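Local coordinates for protein endosialidase (Enterobacteria phage phi92, PDB 4HIZ) that cleaves polysialic acid chains, hydrolysing internal alpha-2,8 and alpha-2,9 sialosyl linkages as a trimeric, sialidase-fold enzyme of a bacteriophage, at residues 184-189 against 260-265; 291-296 against 349-354; 571-576 against 584-589. All blocks are in the same frame, centred on the assembly; numbering follows the deposited sequence. Where two conformers were deposited one is given.

Contact 1: residues 184-189 against 260-265; sequences YYRRPT and WHFGTR
Y185 and H261 lie side by side and are joined at their rims: Y185 OH sits in the plane of the imidazole, 2.7 Å from H261 ND1, a hydrogen bond in which either atom could be the donor. The backbones pair antiparallel. R186 and F262 form a hydrogen-bonded pair, R186 N giving to F262 O at 2.8 Å and F262 N returning to R186 O, so both polar atoms of each are used. F262 O also takes a CA-H...O contact from Y185. At one end T264 N donates to Y184 O, while T264 OG1 accepts from Y184 N at 2.9 Å. The threonine hydroxyl stands between backbone N and carbonyl carbon (chi1 58°), and it is also bonded to M182 O. T264 CG2, the other branch, anti to the carbonyl carbon, lies over one face of the Y184 ring, 3.6 Å from its centroid, a CH-pi contact; Y184 OH reaches H208 O. At the other end W260 N donates to P188 O at 2.9 Å, and P188 CG rests over the six-membered ring of W260, 3.7 Å from its centroid. The indole NE1 is satisfied by G190 O, and R186 NH1 by K206 O. This antiparallel pairing makes strand 185-186 an outermost strand of the sheet within the catalytic propeller region. Strand 261-264 separates it from strand 215-219, whose F218 meets F262 edge-to-face, and H466 and Y429 of the second subunit pack on Y185.

Contact 2: residues 291-296 against 349-354; sequences ETHSFT and EPCIKY. With EDO (1,2-ethanediol), chain J.
The H293 imidazole has E349 CB over the centre of one face, 3.8 Å from the ring centroid, a CH-pi contact, while P350 O and C351 SG come to its edge. H293 ND1 donates to P350 O at 2.8 Å; the oxygen lies in the ring plane, but the donor stands well above the carbonyl plane. H293 NE2 is bonded to Q87. The E291 and E349 side chains approach at a slant, their carboxylate planes 14° apart, with E291 OE1 2.6 Å from E349 OE2. E349 OE1 is held by R364 in a salt bridge. Further along, side-chain hydroxyls receive backbone N-H groups: I352 N points almost straight at S294 OG (3.0 Å, 171°), and Y354 N reaches T296 OG1 at 2.9 Å. T296 OG1, anti to its backbone N (chi1 -172°), also bonds ethanediol O2 at 2.7 Å. K353 bends back, its NZ donating to I352 O and to a water that also lies within reach of F295 O, with D88 as salt-bridge partner; D88 also bonds S294 OG. The two strands run parallel but belong to different four-stranded antiparallel sheets, as the inner edges of successive beta-propeller blades do. Strand 291-297 pairs with 304-311, strand 347-355 with 358-365, and S294 also reaches M149 and S150 of strand 144-154.

Contact 3: residues 571-576 against 584-589; sequences LTVTGL and SAVRVK
V573 and V586 both hold CG1 anti to the backbone N (chi1 -170° and 163°), which brings the two CG1 methyls within 3.6 Å of each other as the side chains cross obliquely. The same V586 methyl also presses on the V573 carbonyl, CG1 lying 3.3 Å from V573 O. The second methyl of V573 turns to another neighbour: its CG2 meets V588 CG2 at 3.7 Å, the two side chains crossing at about a right angle. V573 is thus shared, one branch against V586 and the other against V588, while its CG1 also approaches R587 O. V586 CG2 faces the turn that follows the first strand, 3.6 Å from T574 O and 3.8 Å from G575 N. G575, without a side chain and with positive phi, lets the turn come close to this methyl. T574 OG1 accepts from L576 N at 3.2 Å, closing an ST turn that takes the chain out of strand 571-573. The strand segments are 8.5 Å apart at their closest and 126° apart in direction, so they meet through apolar side chains and not as partners in a sheet. Their sheet partners belong to other subunits: residues on both segments pair in parallel with strands of the second and third subunits, an intertwined trimeric arrangement consistent with the phage-fibre family to which this region is assigned. T574 O is taken by Q582 NE2, and the backbone of G575 is bonded to that of Q583, which tie the turn to the chain entering strand 585-590. Beyond V586, G592 of the second subunit packs on its side chain, and Y569 of the third subunit packs on V573.

Contacts 1 and 2 both belong to the catalytic beta-propeller range, with centres about 32 Å apart and nearest atoms about 15 Å apart; contact 3 lies in the following, fibre-like range, its centre about 39 Å from that of contact 1 and 51 Å from that of contact 2. They follow one another along the chain, and none touches another. Contact 1 lies close to bound sugar: the H261 side chain is about 7 Å from a sialic acid, and neighbouring F218, S219 and N220 line a glycan pocket. Contacts 1 and 3 both meet the second subunit, whereas contact 2 is buried within its own chain, joining two propeller sheets.

Contact 1: residues 184-189 against 260-265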
loop_
_atom_site.group_PDB
_atom_site.type_symbol
_atom_site.label_atom_id
_atom_site.label_comp_id
_atom_site.label_asym_id
_atom_site.label_seq_id
_atom_site.Cartn_x
_atom_site.Cartn_y
_atom_site.Cartn_z
ATOM N N TYR A 184 -15.552 24.114 -0.874
ATOM C CA TYR A 184 -14.838 25.313 -1.299
ATOM C C TYR A 184 -14.518 26.174 -0.117
ATOM O O TYR A 184 -15.109 26.003 0.976
ATOM C CB TYR A 184 -15.587 26.101 -2.409
ATOM C CG TYR A 184 -16.878 26.857 -2.035
ATOM C CD1 TYR A 184 -16.822 28.009 -1.244
ATOM C CD2 TYR A 184 -18.117 26.456 -2.539
ATOM C CE1 TYR A 184 -17.961 28.723 -0.956
ATOM C CE2 TYR A 184 -19.273 27.178 -2.259
ATOM C CZ TYR A 184 -19.177 28.297 -1.440
ATOM O OH TYR A 184 -20.312 29.050 -1.125
ATOM N N TYR A 185 -13.568 27.085 -0.333
ATOM C CA TYR A 185 -13.072 27.992 0.703
ATOM C C TYR A 185 -13.150 29.422 0.155
ATOM O O TYR A 185 -12.909 29.654 -1.039
ATOM C CB TYR A 185 -11.576 27.639 0.958
ATOM C CG TYR A 185 -10.840 28.700 1.709
ATOM C CD1 TYR A 185 -11.103 28.928 3.058
ATOM C CD2 TYR A 185 -9.882 29.496 1.074
ATOM C CE1 TYR A 185 -10.417 29.924 3.763
ATOM C CE2 TYR A 185 -9.208 30.521 1.777
ATOM C CZ TYR A 185 -9.471 30.713 3.110
ATOM O OH TYR A 185 -8.792 31.708 3.800
ATOM N N ARG A 186 -13.491 30.384 1.011
ATOM C CA ARG A 186 -13.462 31.797 0.626
ATOM C C ARG A 186 -12.827 32.579 1.757
ATOM O O ARG A 186 -12.957 32.189 2.942
ATOM C CB ARG A 186 -14.899 32.345 0.475
ATOM C CG ARG A 186 -15.751 31.598 -0.508
ATOM C CD ARG A 186 -15.448 32.003 -1.944
ATOM N NE ARG A 186 -16.482 31.456 -2.846
ATOM C CZ ARG A 186 -17.646 32.055 -3.158
ATOM N NH1 ARG A 186 -17.961 33.271 -2.702
ATOM N NH2 ARG A 186 -18.520 31.439 -3.973
ATOM N N ARG A 187 -12.172 33.690 1.411
ATOM C CA ARG A 187 -11.639 34.618 2.398
ATOM C C ARG A 187 -12.217 36.016 2.147
ATOM O O ARG A 187 -11.580 36.851 1.510
ATOM C CB ARG A 187 -10.129 34.643 2.270
ATOM C CG ARG A 187 -9.434 35.394 3.401
ATOM C CD ARG A 187 -7.979 35.354 3.206
ATOM N NE ARG A 187 -7.304 36.266 4.127
ATOM C CZ ARG A 187 -6.691 37.395 3.760
ATOM N NH1 ARG A 187 -6.102 38.141 4.670
ATOM N NH2 ARG A 187 -6.657 37.777 2.488
ATOM N N PRO A 188 -13.451 36.264 2.620
ATOM C CA PRO A 188 -14.140 37.510 2.292
ATOM C C PRO A 188 -13.770 38.614 3.255
ATOM O O PRO A 188 -13.143 38.356 4.278
ATOM C CB PRO A 188 -15.640 37.147 2.454
ATOM C CG PRO A 188 -15.664 35.636 2.756
ATOM C CD PRO A 188 -14.330 35.340 3.348
ATOM N N THR A 189 -14.156 39.840 2.917
ATOM C CA THR A 189 -14.063 40.949 3.854
ATOM C C THR A 189 -15.453 41.547 4.065
ATOM O O THR A 189 -16.151 41.851 3.105
ATOM C CB THR A 189 -13.095 42.022 3.317
ATOM O OG1 THR A 189 -11.780 41.452 3.108
ATOM C CG2 THR A 189 -13.017 43.224 4.275
ATOM N N TRP A 260 -12.255 37.481 6.905
ATOM C CA TRP A 260 -12.594 36.261 7.641
ATOM C C TRP A 260 -12.500 35.033 6.727
ATOM O O TRP A 260 -12.043 35.144 5.591
ATOM C CB TRP A 260 -14.005 36.412 8.272
ATOM C CG TRP A 260 -15.116 36.884 7.325
ATOM C CD1 TRP A 260 -15.343 38.178 6.896
ATOM C CD2 TRP A 260 -16.178 36.085 6.760
ATOM N NE1 TRP A 260 -16.467 38.226 6.090
ATOM C CE2 TRP A 260 -16.989 36.957 5.980
ATOM C CE3 TRP A 260 -16.512 34.717 6.822
ATOM C CZ2 TRP A 260 -18.102 36.518 5.292
ATOM C CZ3 TRP A 260 -17.619 34.272 6.122
ATOM C CH2 TRP A 260 -18.402 35.170 5.355
ATOM N N HIS A 261 -12.928 33.887 7.240
ATOM C CA HIS A 261 -12.738 32.627 6.519
ATOM C C HIS A 261 -14.038 31.857 6.475
ATOM O O HIS A 261 -14.737 31.751 7.490
ATOM C CB HIS A 261 -11.708 31.749 7.251
ATOM C CG HIS A 261 -10.365 32.386 7.379
ATOM N ND1 HIS A 261 -9.500 32.518 6.311
ATOM C CD2 HIS A 261 -9.757 32.977 8.439
ATOM C CE1 HIS A 261 -8.405 33.148 6.715
ATOM N NE2 HIS A 261 -8.530 33.429 8.005
ATOM N N PHE A 262 -14.340 31.296 5.313
ATOM C CA PHE A 262 -15.547 30.502 5.125
ATOM C C PHE A 262 -15.221 29.210 4.395
ATOM O O PHE A 262 -14.453 29.222 3.429
ATOM C CB PHE A 262 -16.539 31.315 4.270
ATOM C CG PHE A 262 -17.829 30.584 3.973
ATOM C CD1 PHE A 262 -18.867 30.565 4.906
ATOM C CD2 PHE A 262 -17.981 29.884 2.788
ATOM C CE1 PHE A 262 -20.055 29.884 4.640
ATOM C CE2 PHE A 262 -19.169 29.170 2.517
ATOM C CZ PHE A 262 -20.201 29.187 3.444
ATOM N N GLY A 263 -15.833 28.105 4.836
ATOM C CA GLY A 263 -15.733 26.864 4.071
ATOM C C GLY A 263 -17.084 26.170 4.042
ATOM O O GLY A 263 -17.838 26.203 5.030
ATOM N N THR A 264 -17.408 25.544 2.910
ATOM C CA THR A 264 -18.532 24.642 2.942
ATOM C C THR A 264 -18.093 23.337 3.622
ATOM O O THR A 264 -16.881 23.071 3.782
ATOM C CB THR A 264 -19.015 24.299 1.540
ATOM O OG1 THR A 264 -17.933 23.714 0.819
ATOM C CG2 THR A 264 -19.488 25.579 0.817
ATOM N N ARG A 265 -19.077 22.532 3.993
ATOM C CA ARG A 265 -18.857 21.172 4.488
ATOM C C ARG A 265 -19.631 20.226 3.587
ATOM O O ARG A 265 -20.764 19.829 3.889
ATOM C CB ARG A 265 -19.315 21.045 5.947
ATOM C CG ARG A 265 -18.508 21.962 6.907
ATOM C CD ARG A 265 -18.826 21.639 8.357
ATOM N NE ARG A 265 -20.083 22.261 8.799
ATOM C CZ ARG A 265 -21.048 21.645 9.469
ATOM N NH1 ARG A 265 -20.964 20.344 9.744
ATOM N NH2 ARG A 265 -22.115 22.342 9.857
#

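Contact 2: residues 291-296 against 349-354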
loop_
_atom_site.group_PDB
_atom_site.type_symbol
_atom_site.label_atom_id
_atom_site.label_comp_id
_atom_site.label_asym_id
_atom_site.label_seq_id
_atom_site.Cartn_x
_atom_site.Cartn_y
_atom_site.Cartn_z
ATOM N N GLU A 291 -30.001 5.862 -21.317
ATOM C CA GLU A 291 -28.936 6.410 -20.462
ATOM C C GLU A 291 -28.972 7.904 -20.487
ATOM O O GLU A 291 -29.224 8.496 -21.538
ATOM C CB GLU A 291 -27.508 5.992 -20.927
ATOM C CG GLU A 291 -27.174 4.529 -20.699
ATOM C CD GLU A 291 -25.872 4.095 -21.366
ATOM O OE1 GLU A 291 -25.438 4.760 -22.318
ATOM O OE2 GLU A 291 -25.256 3.101 -20.939
ATOM N N THR A 292 -28.720 8.516 -19.327
ATOM C CA THR A 292 -28.288 9.915 -19.254
ATOM C C THR A 292 -26.753 9.926 -19.206
ATOM O O THR A 292 -26.125 9.038 -18.581
ATOM C CB THR A 292 -28.869 10.654 -18.031
ATOM O OG1 THR A 292 -28.532 9.992 -16.808
ATOM C CG2 THR A 292 -30.439 10.724 -18.111
ATOM N N HIS A 293 -26.164 10.922 -19.858
ATOM C CA HIS A 293 -24.736 10.829 -20.198
ATOM C C HIS A 293 -24.218 12.193 -20.582
ATOM O O HIS A 293 -24.811 12.854 -21.457
ATOM C CB HIS A 293 -24.575 9.827 -21.368
ATOM C CG HIS A 293 -23.165 9.673 -21.877
ATOM N ND1 HIS A 293 -22.638 10.492 -22.856
ATOM C CD2 HIS A 293 -22.196 8.762 -21.590
ATOM C CE1 HIS A 293 -21.407 10.087 -23.155
ATOM N NE2 HIS A 293 -21.125 9.033 -22.408
ATOM N N SER A 294 -23.154 12.653 -19.903
ATOM C CA SER A 294 -22.517 13.947 -20.188
ATOM C C SER A 294 -23.295 15.109 -19.544
ATOM O O SER A 294 -24.504 15.004 -19.246
ATOM C CB SER A 294 -22.318 14.174 -21.711
ATOM O OG SER A 294 -21.286 15.119 -21.964
ATOM N N PHE A 295 -22.587 16.203 -19.346
ATOM C CA PHE A 295 -23.114 17.335 -18.585
ATOM C C PHE A 295 -22.392 18.565 -19.083
ATOM O O PHE A 295 -21.160 18.558 -19.234
ATOM C CB PHE A 295 -22.813 17.127 -17.083
ATOM C CG PHE A 295 -23.260 18.252 -16.206
ATOM C CD1 PHE A 295 -22.394 19.299 -15.924
ATOM C CD2 PHE A 295 -24.536 18.247 -15.650
ATOM C CE1 PHE A 295 -22.786 20.358 -15.059
ATOM C CE2 PHE A 295 -24.957 19.288 -14.804
ATOM C CZ PHE A 295 -24.077 20.343 -14.509
ATOM N N THR A 296 -23.114 19.666 -19.299
ATOM C CA THR A 296 -22.388 20.913 -19.554
ATOM C C THR A 296 -23.205 22.123 -19.082
ATOM O O THR A 296 -24.442 22.152 -19.161
ATOM C CB THR A 296 -22.001 21.053 -21.059
ATOM O OG1 THR A 296 -21.133 22.177 -21.243
ATOM C CG2 THR A 296 -23.249 21.250 -21.937
ATOM N N GLU A 349 -25.257 7.861 -26.410
ATOM C CA GLU A 349 -24.229 8.459 -25.549
ATOM C C GLU A 349 -23.590 9.716 -26.089
ATOM O O GLU A 349 -22.377 9.760 -26.329
ATOM C CB GLU A 349 -23.160 7.399 -25.249
ATOM C CG GLU A 349 -23.724 6.320 -24.337
ATOM C CD GLU A 349 -22.770 5.150 -24.099
ATOM O OE1 GLU A 349 -21.639 5.155 -24.644
ATOM O OE2 GLU A 349 -23.168 4.207 -23.374
ATOM N N PRO A 350 -24.392 10.768 -26.261
ATOM C CA PRO A 350 -23.832 12.049 -26.698
ATOM C C PRO A 350 -22.882 12.664 -25.665
ATOM O O PRO A 350 -23.209 12.670 -24.477
ATOM C CB PRO A 350 -25.066 12.947 -26.853
ATOM C CG PRO A 350 -26.082 12.332 -25.883
ATOM C CD PRO A 350 -25.852 10.839 -26.030
ATOM N N CYS A 351 -21.748 13.182 -26.126
ATOM C CA CYS A 351 -20.918 14.024 -25.260
ATOM C C CYS A 351 -21.290 15.432 -25.664
ATOM O O CYS A 351 -21.340 15.755 -26.867
ATOM C CB CYS A 351 -19.435 13.795 -25.526
ATOM S SG CYS A 351 -18.856 12.178 -24.898
ATOM N N ILE A 352 -21.559 16.277 -24.677
ATOM C CA ILE A 352 -21.982 17.640 -24.995
ATOM C C ILE A 352 -21.165 18.663 -24.220
ATOM O O ILE A 352 -20.876 18.458 -23.035
ATOM C CB ILE A 352 -23.483 17.881 -24.695
ATOM C CG1 ILE A 352 -23.849 17.479 -23.259
ATOM C CG2 ILE A 352 -24.341 17.095 -25.678
ATOM C CD1 ILE A 352 -25.311 17.866 -22.866
ATOM N N LYS A 353 -20.773 19.750 -24.890
ATOM C CA LYS A 353 -20.028 20.826 -24.224
ATOM C C LYS A 353 -20.436 22.167 -24.824
ATOM O O LYS A 353 -20.506 22.320 -26.036
ATOM C CB LYS A 353 -18.517 20.635 -24.364
ATOM C CG LYS A 353 -17.964 19.402 -23.596
ATOM C CD LYS A 353 -18.108 19.591 -22.074
ATOM C CE LYS A 353 -17.805 18.288 -21.272
ATOM N NZ LYS A 353 -18.786 17.163 -21.691
ATOM N N TYR A 354 -20.680 23.127 -23.952
ATOM C CA TYR A 354 -21.045 24.486 -24.374
ATOM C C TYR A 354 -19.851 25.408 -24.245
ATOM O O TYR A 354 -19.211 25.461 -23.172
ATOM C CB TYR A 354 -22.188 24.956 -23.484
ATOM C CG TYR A 354 -22.755 26.317 -23.773
ATOM C CD1 TYR A 354 -23.720 26.492 -24.760
ATOM C CD2 TYR A 354 -22.378 27.414 -23.011
ATOM C CE1 TYR A 354 -24.289 27.761 -24.989
ATOM C CE2 TYR A 354 -22.935 28.662 -23.248
ATOM C CZ TYR A 354 -23.870 28.816 -24.233
ATOM O OH TYR A 354 -24.439 30.079 -24.445
HETATM C C1 EDO J . -16.764 23.198 -21.005
HETATM O O1 EDO J . -16.179 22.697 -19.795
HETATM C C2 EDO J . -18.264 23.432 -20.830
HETATM O O2 EDO J . -18.821 22.535 -19.838
HETATM O O HOH W 1 -19.402 15.992 -19.084
#

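Contact 3: residues 571-576 against 584-589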
loop_
_atom_site.group_PDB
_atom_site.type_symbol
_atom_site.label_atom_id
_atom_site.label_comp_id
_atom_site.label_asym_id
_atom_site.label_seq_id
_atom_site.Cartn_x
_atom_site.Cartn_y
_atom_site.Cartn_z
ATOM N N LEU A 571 -5.096 -11.197 19.536
ATOM C CA LEU A 571 -5.721 -9.876 19.556
ATOM C C LEU A 571 -5.595 -9.250 20.930
ATOM O O LEU A 571 -5.880 -9.906 21.949
ATOM C CB LEU A 571 -7.225 -10.016 19.210
ATOM C CG LEU A 571 -8.022 -8.707 19.403
ATOM C CD1 LEU A 571 -7.499 -7.570 18.521
ATOM C CD2 LEU A 571 -9.527 -8.909 19.144
ATOM N N THR A 572 -5.148 -7.999 20.952
ATOM C CA THR A 572 -5.186 -7.192 22.180
ATOM C C THR A 572 -5.943 -5.926 21.849
ATOM O O THR A 572 -5.638 -5.269 20.860
ATOM C CB THR A 572 -3.778 -6.847 22.698
ATOM O OG1 THR A 572 -3.126 -8.066 23.052
ATOM C CG2 THR A 572 -3.849 -5.932 23.949
ATOM N N VAL A 573 -6.940 -5.597 22.660
ATOM C CA VAL A 573 -7.699 -4.356 22.430
ATOM C C VAL A 573 -7.151 -3.379 23.482
ATOM O O VAL A 573 -7.176 -3.687 24.666
ATOM C CB VAL A 573 -9.214 -4.581 22.570
ATOM C CG1 VAL A 573 -9.973 -3.319 22.077
ATOM C CG2 VAL A 573 -9.618 -5.825 21.744
ATOM N N THR A 574 -6.660 -2.209 23.049
ATOM C CA THR A 574 -5.767 -1.385 23.873
ATOM C C THR A 574 -6.390 -0.173 24.551
ATOM O O THR A 574 -5.976 0.206 25.648
ATOM C CB THR A 574 -4.608 -0.806 23.014
ATOM O OG1 THR A 574 -5.159 0.048 21.996
ATOM C CG2 THR A 574 -3.804 -1.936 22.344
ATOM N N GLY A 575 -7.357 0.463 23.898
ATOM C CA GLY A 575 -7.837 1.762 24.369
ATOM C C GLY A 575 -6.743 2.834 24.461
ATOM O O GLY A 575 -6.883 3.821 25.197
ATOM N N LEU A 576 -5.678 2.686 23.674
ATOM C CA LEU A 576 -4.541 3.593 23.755
ATOM C C LEU A 576 -4.475 4.414 22.463
ATOM O O LEU A 576 -4.222 3.875 21.378
ATOM C CB LEU A 576 -3.259 2.766 23.944
ATOM C CG LEU A 576 -1.976 3.609 24.073
ATOM C CD1 LEU A 576 -2.096 4.652 25.181
ATOM C CD2 LEU A 576 -0.784 2.713 24.337
ATOM N N SER A 584 -10.028 4.121 30.385
ATOM C CA SER A 584 -10.335 3.264 31.526
ATOM C C SER A 584 -11.150 2.059 31.100
ATOM O O SER A 584 -10.929 0.956 31.577
ATOM C CB SER A 584 -11.132 4.035 32.583
ATOM O OG SER A 584 -10.273 4.920 33.279
ATOM N N ALA A 585 -12.129 2.280 30.228
ATOM C CA ALA A 585 -12.947 1.189 29.700
ATOM C C ALA A 585 -12.500 0.854 28.283
ATOM O O ALA A 585 -12.589 1.701 27.386
ATOM C CB ALA A 585 -14.423 1.606 29.696
ATOM N N VAL A 586 -12.067 -0.391 28.074
ATOM C CA VAL A 586 -11.686 -0.864 26.749
ATOM C C VAL A 586 -12.808 -1.738 26.229
ATOM O O VAL A 586 -13.351 -2.553 26.968
ATOM C CB VAL A 586 -10.358 -1.606 26.838
ATOM C CG1 VAL A 586 -10.149 -2.470 25.586
ATOM C CG2 VAL A 586 -9.251 -0.539 27.007
ATOM N N ARG A 587 -13.188 -1.554 24.968
ATOM C CA ARG A 587 -14.465 -2.099 24.484
ATOM C C ARG A 587 -14.381 -2.969 23.232
ATOM O O ARG A 587 -13.779 -2.577 22.221
ATOM C CB ARG A 587 -15.396 -0.931 24.141
ATOM C CG ARG A 587 -15.615 0.030 25.303
ATOM C CD ARG A 587 -16.396 1.263 24.887
ATOM N NE ARG A 587 -16.905 1.953 26.061
ATOM C CZ ARG A 587 -16.319 2.975 26.665
ATOM N NH1 ARG A 587 -15.159 3.447 26.216
ATOM N NH2 ARG A 587 -16.907 3.523 27.728
ATOM N N VAL A 588 -15.050 -4.112 23.285
ATOM C CA VAL A 588 -15.334 -4.917 22.102
ATOM C C VAL A 588 -16.853 -4.968 22.019
ATOM O O VAL A 588 -17.497 -5.326 22.989
ATOM C CB VAL A 588 -14.813 -6.363 22.268
ATOM C CG1 VAL A 588 -15.284 -7.241 21.084
ATOM C CG2 VAL A 588 -13.281 -6.337 22.356
ATOM N N LYS A 589 -17.423 -4.571 20.891
ATOM C CA LYS A 589 -18.887 -4.601 20.757
ATOM C C LYS A 589 -19.271 -5.442 19.559
ATOM O O LYS A 589 -18.563 -5.467 18.557
ATOM C CB LYS A 589 -19.452 -3.186 20.555
ATOM C CG LYS A 589 -19.029 -2.217 21.648
ATOM C CD LYS A 589 -19.349 -0.789 21.220
ATOM C CE LYS A 589 -18.894 0.228 22.245
ATOM N NZ LYS A 589 -19.294 1.608 21.828
#